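Local coordinates for Mll5499 protein (Mesorhizobium loti, PDB 3BDE) that is of unknown function but belongs to the stress-responsive alpha/beta barrel (Dabb) family and forms a homodimer of ferredoxin-like subunits, at residues R22-F27 with G73-F78; T28-S33 with E104-L109; D44-L49 with F58-Q63. All blocks are in the same frame, centred on the assembly; numbering follows the deposited sequence. Where two conformers were deposited one is given.

Overall arrangement
A single four-stranded antiparallel sheet carries all three contacts, and their chemistry follows their place in it. Interaction 1 is the buried one, a regular ladder between strands 21-29 and 72-78, with mainly aromatic and apolar packing on the face of H23, V25 and F74 and the R22-E77 salt bridge on the other. Interaction 2 carries strand 21-29 onward to its other neighbour, 105-115; partly buried, it relies on irregular backbone bonds and a histidine-carboxylate pair. Interaction 3 sets strand side chains of 58-63 against helix 36-50, without hydrogen bonds between its segments. Backbone bonds between strands 72-78 and 58-63, and F74 packing on A45 and Q60, join interactions 1 and 3; interactions 2 and 3 do not touch.

Interaction 1 (R22-F27 with G73-F78); sequences RHTVVF and GFSMEF. With EDO (1,2-ethanediol), chain J; EDO (1,2-ethanediol), chain D.
F27 turns CG into the position between its backbone N and carbonyl carbon (chi1 64°), while F74 swings CG beside its own N (chi1 -63°), and the two rings meet edge-to-face. CE1 and CZ of F27 come down on one face of F74, the centroids 4.8 Å apart and the planes at 69°. Beside them F78 turns its ring edge to CB of H23. The selenium of M76 sits in the plane of the H23 imidazole, at its edge; D112 holds ND1 of that ring, and an ethanediol bonds to NE2 at 3.0 Å. On the sheet face that carries R22, T24 and E77, R22 grips E77 side-on: NE and NH2 both reach OE2, at 3.1 and 3.2 Å, from the same side of the carboxylate plane, and NH2 has a second carboxylate in E59 of the second subunit. T24 OG1 is bonded to I111 O and to another ethanediol. Two pairs of backbone bonds, H23 with M76 and V25 with F74, hold the strands in antiparallel register. Such a ladder between the first and third strands, central in the order 2-3-1-4, is the core of the ferredoxin-like fold.

Interaction 2 (T28-S33 with E104-L109); sequences TLKHAS and EVEKFL
H31 and E104 make the most direct side-chain link of this contact: NE2 of H31 donates to OE1 of E104 at 2.7 Å in a nearly straight bond (170°). E104 keeps CG beside its backbone N (chi1 -56°) and then runs extended, which carries OE1 to H31. The carboxylate oxygen lies close to the ring plane, yet it is met on its anti side, and the two planes stand 62° apart. One residue back, K30 N donates to E104 O at 2.9 Å, so the same glutamate is held by its backbone and its side chain. The aliphatic part of K30 then runs across E106 at about a right angle, CG 3.5 Å from OE1, while L29 CD2 packs on V105 CG2 at 3.7 Å. Further along, T28 O receives E106 N at 2.8 Å and, more weakly, K107 N at 3.4 Å, while T28 N donates to K107 O. Two residues facing one across antiparallel strands make a classic beta bulge, here placed just after helix 91-104 gives way to strand 105-115. The bulge shifts the register by one, pairing T28 with K107 but L29 with V105. K107 lies alongside T28, its CG 4.0 Å from T28 CB. In the outer shell, R100 forms a salt bridge with OE2 of E104, P103 O takes a hydrogen bond from K30 NZ, and D69 pairs with K107 NZ while Y70 offers its ring to the same lysine.

Interaction 3 (D44-L49 with F58-Q63); sequences DAKKIL and FEQLRQ
The helical segment 44-49 runs nearly antiparallel to strand 58-63, at 168°, with the axes 9.6 Å apart at closest approach, and K46 and Q60 are the residues whose CA atoms come nearest. Strand side chains bridge this distance. F58, with CG anti to the backbone N (chi1 -177°), reaches toward the helix: its CE1 lies 3.8 Å from CA of K46 and its CE2 3.8 Å from CB of L49, both approached obliquely. The CD1 methyl of L49 also reaches CE2. Q60 reaches the helix further toward its N-terminal end, its side chain crossing that of K46 obliquely, with NE2 3.6 Å from K46 CB and OE1 at the same distance from K46 CD. NE2 also approaches the methyl of A45, but the hydrogen bond of NE2 goes to L42 O, one turn earlier in helix 36-50. Were Q60 replaced by an alanine, L42 O would probably lose this donor and a gap would be likely to open beside the K46 methylenes. Strand 72-78 supplies F74 and M76, which meet the ring and side chain of F58, while helix 91-104 packs H93 and F96 onto L49. The far end of the strand, L61 to Q63, pairs antiparallel with a strand of the second subunit, carrying the sheet across the dimer interface.

Interaction 1 (R22-F27 with G73-F78)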
loop_
_atom_site.group_PDB
_atom_site.type_symbol
_atom_site.label_atom_id
_atom_site.label_comp_id
_atom_site.label_asym_id
_atom_site.label_seq_id
_atom_site.Cartn_x
_atom_site.Cartn_y
_atom_site.Cartn_z
ATOM N N ARG A 22 6.495 -5.094 4.891
ATOM C CA ARG A 22 5.612 -3.949 5.061
ATOM C C ARG A 22 4.191 -4.501 5.010
ATOM O O ARG A 22 3.737 -4.944 3.965
ATOM C CB ARG A 22 5.837 -2.913 3.990
ATOM C CG ARG A 22 5.017 -1.670 4.170
ATOM C CD ARG A 22 5.335 -0.693 3.088
ATOM N NE ARG A 22 6.715 -0.253 3.211
ATOM C CZ ARG A 22 7.518 0.146 2.228
ATOM N NH1 ARG A 22 7.116 0.166 0.952
ATOM N NH2 ARG A 22 8.753 0.523 2.545
ATOM N N HIS A 23 3.524 -4.486 6.155
ATOM C CA HIS A 23 2.159 -4.975 6.303
ATOM C C HIS A 23 1.212 -3.805 6.177
ATOM O O HIS A 23 1.363 -2.783 6.904
ATOM C CB HIS A 23 1.979 -5.659 7.658
ATOM C CG HIS A 23 0.557 -5.977 8.006
ATOM N ND1 HIS A 23 -0.282 -6.680 7.177
ATOM C CD2 HIS A 23 -0.158 -5.709 9.119
ATOM C CE1 HIS A 23 -1.459 -6.813 7.756
ATOM N NE2 HIS A 23 -1.414 -6.218 8.931
ATOM N N THR A 24 0.280 -3.909 5.237
ATOM C CA THR A 24 -0.730 -2.863 5.089
ATOM C C THR A 24 -2.121 -3.418 4.983
ATOM O O THR A 24 -2.325 -4.551 4.501
ATOM C CB THR A 24 -0.490 -1.947 3.857
ATOM O OG1 THR A 24 -0.981 -2.571 2.659
ATOM C CG2 THR A 24 0.998 -1.571 3.692
ATOM N N VAL A 25 -3.088 -2.611 5.429
ATOM C CA VAL A 25 -4.508 -2.953 5.283
ATOM C C VAL A 25 -5.251 -1.686 4.860
ATOM O O VAL A 25 -5.042 -0.649 5.469
ATOM C CB VAL A 25 -5.087 -3.596 6.588
ATOM C CG1 VAL A 25 -4.970 -2.642 7.817
ATOM C CG2 VAL A 25 -6.520 -4.047 6.376
ATOM N N VAL A 26 -6.066 -1.777 3.806
ATOM C CA VAL A 26 -6.893 -0.667 3.321
ATOM C C VAL A 26 -8.320 -1.051 3.727
ATOM O O VAL A 26 -8.706 -2.210 3.568
ATOM C CB VAL A 26 -6.702 -0.414 1.778
ATOM C CG1 VAL A 26 -7.357 -1.487 0.929
ATOM C CG2 VAL A 26 -7.233 0.950 1.368
ATOM N N PHE A 27 -9.091 -0.097 4.250
ATOM C CA PHE A 27 -10.419 -0.439 4.767
ATOM C C PHE A 27 -11.421 0.689 4.837
ATOM O O PHE A 27 -11.073 1.869 4.715
ATOM C CB PHE A 27 -10.268 -1.044 6.186
ATOM C CG PHE A 27 -9.705 -0.083 7.217
ATOM C CD1 PHE A 27 -8.325 0.034 7.410
ATOM C CD2 PHE A 27 -10.554 0.679 8.035
ATOM C CE1 PHE A 27 -7.819 0.935 8.380
ATOM C CE2 PHE A 27 -10.055 1.562 8.994
ATOM C CZ PHE A 27 -8.692 1.692 9.162
ATOM N N GLY A 73 -6.220 3.505 5.533
ATOM C CA GLY A 73 -5.230 2.457 5.559
ATOM C C GLY A 73 -4.390 2.472 6.824
ATOM O O GLY A 73 -4.239 3.522 7.473
ATOM N N PHE A 74 -3.882 1.295 7.204
ATOM C CA PHE A 74 -2.840 1.213 8.231
ATOM C C PHE A 74 -1.649 0.568 7.535
ATOM O O PHE A 74 -1.831 -0.337 6.710
ATOM C CB PHE A 74 -3.191 0.338 9.451
ATOM C CG PHE A 74 -4.357 0.794 10.268
ATOM C CD1 PHE A 74 -4.753 2.136 10.371
ATOM C CD2 PHE A 74 -4.978 -0.140 11.092
ATOM C CE1 PHE A 74 -5.817 2.505 11.223
ATOM C CE2 PHE A 74 -6.015 0.206 11.949
ATOM C CZ PHE A 74 -6.438 1.525 12.021
ATOM N N SER A 75 -0.460 1.087 7.817
ATOM C CA SER A 75 0.803 0.590 7.307
ATOM C C SER A 75 1.764 0.445 8.467
ATOM O O SER A 75 1.758 1.259 9.378
ATOM C CB SER A 75 1.376 1.557 6.285
ATOM O OG SER A 75 2.589 1.087 5.784
HETATM N N MSE A 76 2.560 -0.613 8.445
HETATM C CA MSE A 76 3.617 -0.823 9.461
HETATM C C MSE A 76 4.660 -1.759 8.862
HETATM O O MSE A 76 4.384 -2.497 7.911
HETATM C CB MSE A 76 3.017 -1.398 10.757
HETATM C CG MSE A 76 2.513 -2.830 10.632
HETATM SE SE MSE A 76 1.124 -3.253 11.898
HETATM C CE MSE A 76 -0.405 -2.358 11.056
ATOM N N GLU A 77 5.809 -1.828 9.517
ATOM C CA GLU A 77 6.915 -2.674 9.068
ATOM C C GLU A 77 7.412 -3.574 10.194
ATOM O O GLU A 77 7.422 -3.174 11.369
ATOM C CB GLU A 77 8.045 -1.811 8.550
ATOM C CG GLU A 77 7.613 -1.046 7.268
ATOM C CD GLU A 77 8.703 -0.188 6.674
ATOM O OE1 GLU A 77 9.854 -0.208 7.137
ATOM O OE2 GLU A 77 8.397 0.530 5.721
ATOM N N PHE A 78 7.795 -4.779 9.795
ATOM C CA PHE A 78 8.348 -5.810 10.686
ATOM C C PHE A 78 9.725 -6.177 10.149
ATOM O O PHE A 78 9.956 -6.166 8.929
ATOM C CB PHE A 78 7.438 -7.054 10.735
ATOM C CG PHE A 78 6.089 -6.765 11.281
ATOM C CD1 PHE A 78 5.913 -6.606 12.649
ATOM C CD2 PHE A 78 4.990 -6.607 10.429
ATOM C CE1 PHE A 78 4.701 -6.329 13.179
ATOM C CE2 PHE A 78 3.763 -6.294 10.954
ATOM C CZ PHE A 78 3.615 -6.159 12.332
HETATM C C1 EDO J . -0.551 -0.389 0.610
HETATM O O1 EDO J . -1.917 -0.731 0.870
HETATM C C2 EDO J . -0.404 0.276 -0.742
HETATM O O2 EDO J . -0.328 -0.676 -1.802
HETATM C C1 EDO D . -4.976 -4.821 12.223
HETATM O O1 EDO D . -5.381 -6.185 12.372
HETATM C C2 EDO D . -3.927 -4.702 11.135
HETATM O O2 EDO D . -2.822 -5.521 11.520
#

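Interaction 2 (T28-S33 with E104-L109)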
loop_
_atom_site.group_PDB
_atom_site.type_symbol
_atom_site.label_atom_id
_atom_site.label_comp_id
_atom_site.label_asym_id
_atom_site.label_seq_id
_atom_site.Cartn_x
_atom_site.Cartn_y
_atom_site.Cartn_z
ATOM N N THR A 28 -12.664 0.274 5.043
ATOM C CA THR A 28 -13.810 1.152 5.227
ATOM C C THR A 28 -14.520 0.641 6.474
ATOM O O THR A 28 -14.655 -0.582 6.676
ATOM C CB THR A 28 -14.745 1.123 4.016
ATOM O OG1 THR A 28 -14.073 1.741 2.921
ATOM C CG2 THR A 28 -16.022 1.900 4.294
ATOM N N LEU A 29 -14.935 1.570 7.313
ATOM C CA LEU A 29 -15.649 1.227 8.547
ATOM C C LEU A 29 -17.155 1.311 8.287
ATOM O O LEU A 29 -17.582 1.948 7.344
ATOM C CB LEU A 29 -15.251 2.197 9.651
ATOM C CG LEU A 29 -13.771 2.250 10.018
ATOM C CD1 LEU A 29 -13.523 3.462 10.968
ATOM C CD2 LEU A 29 -13.402 0.937 10.646
ATOM N N LYS A 30 -17.941 0.676 9.149
ATOM C CA LYS A 30 -19.424 0.744 9.102
ATOM C C LYS A 30 -19.936 2.108 9.585
ATOM O O LYS A 30 -21.077 2.493 9.277
ATOM C CB LYS A 30 -20.042 -0.356 9.980
ATOM C CG LYS A 30 -19.710 -1.743 9.489
ATOM C CD LYS A 30 -20.227 -2.806 10.383
ATOM C CE LYS A 30 -19.875 -4.171 9.835
ATOM N NZ LYS A 30 -20.270 -5.204 10.831
ATOM N N HIS A 31 -19.085 2.832 10.307
ATOM C CA HIS A 31 -19.424 4.122 10.907
ATOM C C HIS A 31 -19.509 5.216 9.874
ATOM O O HIS A 31 -18.832 5.163 8.845
ATOM C CB HIS A 31 -18.377 4.556 11.940
ATOM C CG HIS A 31 -18.056 3.510 12.959
ATOM N ND1 HIS A 31 -19.025 2.855 13.683
ATOM C CD2 HIS A 31 -16.869 3.026 13.395
ATOM C CE1 HIS A 31 -18.452 2.000 14.508
ATOM N NE2 HIS A 31 -17.146 2.085 14.351
ATOM N N ALA A 32 -20.306 6.232 10.199
ATOM C CA ALA A 32 -20.488 7.393 9.353
ATOM C C ALA A 32 -19.191 8.172 9.253
ATOM O O ALA A 32 -18.433 8.244 10.220
ATOM C CB ALA A 32 -21.608 8.317 9.922
ATOM N N SER A 33 -18.939 8.748 8.077
ATOM C CA SER A 33 -17.755 9.578 7.860
ATOM C C SER A 33 -17.728 10.746 8.841
ATOM O O SER A 33 -18.769 11.324 9.159
ATOM C CB SER A 33 -17.714 10.123 6.428
ATOM O OG SER A 33 -17.669 9.060 5.495
ATOM N N GLU A 104 -16.572 -3.605 13.579
ATOM C CA GLU A 104 -16.643 -2.223 13.059
ATOM C C GLU A 104 -16.191 -2.017 11.627
ATOM O O GLU A 104 -16.524 -0.993 11.039
ATOM C CB GLU A 104 -15.865 -1.292 13.977
ATOM C CG GLU A 104 -16.311 -1.315 15.441
ATOM C CD GLU A 104 -15.530 -0.350 16.308
ATOM O OE1 GLU A 104 -15.389 0.824 15.911
ATOM O OE2 GLU A 104 -15.094 -0.755 17.411
ATOM N N VAL A 105 -15.432 -2.958 11.071
ATOM C CA VAL A 105 -14.943 -2.833 9.697
ATOM C C VAL A 105 -15.962 -3.409 8.687
ATOM O O VAL A 105 -16.408 -4.555 8.806
ATOM C CB VAL A 105 -13.534 -3.459 9.523
ATOM C CG1 VAL A 105 -13.126 -3.487 8.020
ATOM C CG2 VAL A 105 -12.531 -2.681 10.344
ATOM N N GLU A 106 -16.325 -2.592 7.699
ATOM C CA GLU A 106 -17.262 -2.985 6.640
ATOM C C GLU A 106 -16.583 -3.910 5.640
ATOM O O GLU A 106 -17.133 -4.949 5.267
ATOM C CB GLU A 106 -17.813 -1.735 5.919
ATOM C CG GLU A 106 -18.764 -1.990 4.716
ATOM C CD GLU A 106 -19.989 -2.816 5.075
ATOM O OE1 GLU A 106 -20.489 -2.686 6.213
ATOM O OE2 GLU A 106 -20.467 -3.574 4.207
ATOM N N LYS A 107 -15.415 -3.485 5.167
ATOM C CA LYS A 107 -14.637 -4.231 4.177
ATOM C C LYS A 107 -13.174 -3.828 4.201
ATOM O O LYS A 107 -12.827 -2.708 4.623
ATOM C CB LYS A 107 -15.194 -3.980 2.773
ATOM C CG LYS A 107 -15.378 -2.497 2.450
ATOM C CD LYS A 107 -15.726 -2.274 1.010
ATOM C CE LYS A 107 -16.281 -0.885 0.833
ATOM N NZ LYS A 107 -16.348 -0.561 -0.603
ATOM N N PHE A 108 -12.320 -4.727 3.715
ATOM C CA PHE A 108 -10.888 -4.456 3.700
ATOM C C PHE A 108 -10.114 -5.341 2.728
ATOM O O PHE A 108 -10.628 -6.342 2.221
ATOM C CB PHE A 108 -10.299 -4.595 5.132
ATOM C CG PHE A 108 -10.194 -6.017 5.629
ATOM C CD1 PHE A 108 -11.287 -6.642 6.247
ATOM C CD2 PHE A 108 -8.999 -6.728 5.532
ATOM C CE1 PHE A 108 -11.193 -7.985 6.714
ATOM C CE2 PHE A 108 -8.910 -8.078 6.014
ATOM C CZ PHE A 108 -9.993 -8.686 6.587
ATOM N N LEU A 109 -8.875 -4.935 2.471
ATOM C CA LEU A 109 -7.913 -5.706 1.681
ATOM C C LEU A 109 -6.606 -5.640 2.457
ATOM O O LEU A 109 -6.246 -4.568 2.937
ATOM C CB LEU A 109 -7.654 -5.072 0.319
ATOM C CG LEU A 109 -8.735 -5.089 -0.749
ATOM C CD1 LEU A 109 -8.374 -4.129 -1.892
ATOM C CD2 LEU A 109 -8.939 -6.522 -1.258
#

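Interaction 3 (D44-L49 with F58-Q63)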
loop_
_atom_site.group_PDB
_atom_site.type_symbol
_atom_site.label_atom_id
_atom_site.label_comp_id
_atom_site.label_asym_id
_atom_site.label_seq_id
_atom_site.Cartn_x
_atom_site.Cartn_y
_atom_site.Cartn_z
ATOM N N ASP A 44 -7.984 4.566 18.993
ATOM C CA ASP A 44 -7.731 3.340 19.777
ATOM C C ASP A 44 -6.840 2.327 19.054
ATOM O O ASP A 44 -5.975 1.717 19.686
ATOM C CB ASP A 44 -9.032 2.684 20.220
ATOM C CG ASP A 44 -9.882 3.599 21.131
ATOM O OD1 ASP A 44 -9.385 4.609 21.662
ATOM O OD2 ASP A 44 -11.083 3.318 21.284
ATOM N N ALA A 45 -7.042 2.154 17.746
ATOM C CA ALA A 45 -6.195 1.252 16.933
ATOM C C ALA A 45 -4.719 1.667 17.006
ATOM O O ALA A 45 -3.820 0.828 17.221
ATOM C CB ALA A 45 -6.667 1.244 15.468
ATOM N N LYS A 46 -4.480 2.965 16.836
ATOM C CA LYS A 46 -3.121 3.521 16.950
ATOM C C LYS A 46 -2.476 3.229 18.321
ATOM O O LYS A 46 -1.355 2.716 18.374
ATOM C CB LYS A 46 -3.124 5.024 16.704
ATOM C CG LYS A 46 -1.730 5.618 16.590
ATOM C CD LYS A 46 -1.832 7.069 16.213
ATOM C CE LYS A 46 -0.465 7.712 16.070
ATOM N NZ LYS A 46 0.220 7.865 17.387
ATOM N N LYS A 47 -3.196 3.525 19.410
ATOM C CA LYS A 47 -2.678 3.298 20.769
ATOM C C LYS A 47 -2.339 1.831 21.027
ATOM O O LYS A 47 -1.255 1.523 21.540
ATOM C CB LYS A 47 -3.680 3.792 21.828
ATOM C CG LYS A 47 -3.184 3.731 23.285
ATOM C CD LYS A 47 -4.231 4.294 24.217
ATOM N N ILE A 48 -3.255 0.938 20.646
ATOM C CA ILE A 48 -3.117 -0.502 20.875
ATOM C C ILE A 48 -2.029 -1.157 20.018
ATOM O O ILE A 48 -1.138 -1.848 20.542
ATOM C CB ILE A 48 -4.503 -1.241 20.651
ATOM C CG1 ILE A 48 -5.508 -0.815 21.736
ATOM C CG2 ILE A 48 -4.392 -2.789 20.695
ATOM C CD1 ILE A 48 -6.914 -1.321 21.477
ATOM N N LEU A 49 -2.128 -0.943 18.713
ATOM C CA LEU A 49 -1.269 -1.635 17.743
ATOM C C LEU A 49 0.148 -1.137 17.727
ATOM O O LEU A 49 1.061 -1.952 17.589
ATOM C CB LEU A 49 -1.874 -1.587 16.349
ATOM C CG LEU A 49 -3.301 -2.137 16.153
ATOM C CD1 LEU A 49 -3.793 -1.968 14.730
ATOM C CD2 LEU A 49 -3.395 -3.583 16.588
ATOM N N PHE A 58 4.390 2.485 12.410
ATOM C CA PHE A 58 2.940 2.380 12.309
ATOM C C PHE A 58 2.385 3.736 11.825
ATOM O O PHE A 58 2.636 4.773 12.465
ATOM C CB PHE A 58 2.312 2.005 13.645
ATOM C CG PHE A 58 0.820 1.821 13.571
ATOM C CD1 PHE A 58 -0.033 2.901 13.791
ATOM C CD2 PHE A 58 0.270 0.571 13.254
ATOM C CE1 PHE A 58 -1.414 2.740 13.700
ATOM C CE2 PHE A 58 -1.112 0.412 13.160
ATOM C CZ PHE A 58 -1.948 1.509 13.394
ATOM N N GLU A 59 1.656 3.706 10.705
ATOM C CA GLU A 59 1.062 4.913 10.126
ATOM C C GLU A 59 -0.410 4.718 9.815
ATOM O O GLU A 59 -0.809 3.669 9.322
ATOM C CB GLU A 59 1.815 5.351 8.866
ATOM C CG GLU A 59 3.250 5.775 9.131
ATOM C CD GLU A 59 3.977 6.343 7.918
ATOM O OE1 GLU A 59 3.335 6.635 6.888
ATOM O OE2 GLU A 59 5.209 6.507 8.011
ATOM N N GLN A 60 -1.206 5.749 10.127
ATOM C CA GLN A 60 -2.620 5.767 9.785
ATOM C C GLN A 60 -2.714 6.695 8.602
ATOM O O GLN A 60 -2.179 7.819 8.633
ATOM C CB GLN A 60 -3.474 6.244 10.934
ATOM C CG GLN A 60 -3.400 5.260 12.080
ATOM C CD GLN A 60 -4.324 5.623 13.184
ATOM O OE1 GLN A 60 -4.345 6.771 13.609
ATOM N NE2 GLN A 60 -5.087 4.627 13.697
ATOM N N LEU A 61 -3.483 6.257 7.610
ATOM C CA LEU A 61 -3.588 6.930 6.339
ATOM C C LEU A 61 -5.020 7.100 5.888
ATOM O O LEU A 61 -5.888 6.302 6.267
ATOM C CB LEU A 61 -2.844 6.082 5.307
ATOM C CG LEU A 61 -1.372 5.731 5.613
ATOM C CD1 LEU A 61 -0.887 4.591 4.762
ATOM C CD2 LEU A 61 -0.470 6.974 5.519
ATOM N N ARG A 62 -5.247 8.128 5.061
ATOM C CA ARG A 62 -6.521 8.320 4.404
ATOM C C ARG A 62 -6.259 7.842 2.972
ATOM O O ARG A 62 -5.272 8.268 2.371
ATOM C CB ARG A 62 -6.923 9.790 4.442
ATOM C CG ARG A 62 -8.329 10.074 4.001
ATOM C CD ARG A 62 -8.702 11.552 4.194
ATOM N NE ARG A 62 -8.781 11.971 5.605
ATOM C CZ ARG A 62 -9.782 11.674 6.442
ATOM N NH1 ARG A 62 -10.819 10.915 6.056
ATOM N NH2 ARG A 62 -9.734 12.111 7.700
ATOM N N GLN A 63 -7.136 7.000 2.431
ATOM C CA GLN A 63 -7.002 6.481 1.044
ATOM C C GLN A 63 -7.722 7.480 0.164
ATOM O O GLN A 63 -8.890 7.717 0.380
ATOM C CB GLN A 63 -7.570 5.064 0.939
ATOM C CG GLN A 63 -7.132 4.233 -0.318
ATOM C CD GLN A 63 -7.596 4.766 -1.660
ATOM O OE1 GLN A 63 -6.780 4.998 -2.552
ATOM N NE2 GLN A 63 -8.902 4.963 -1.815
#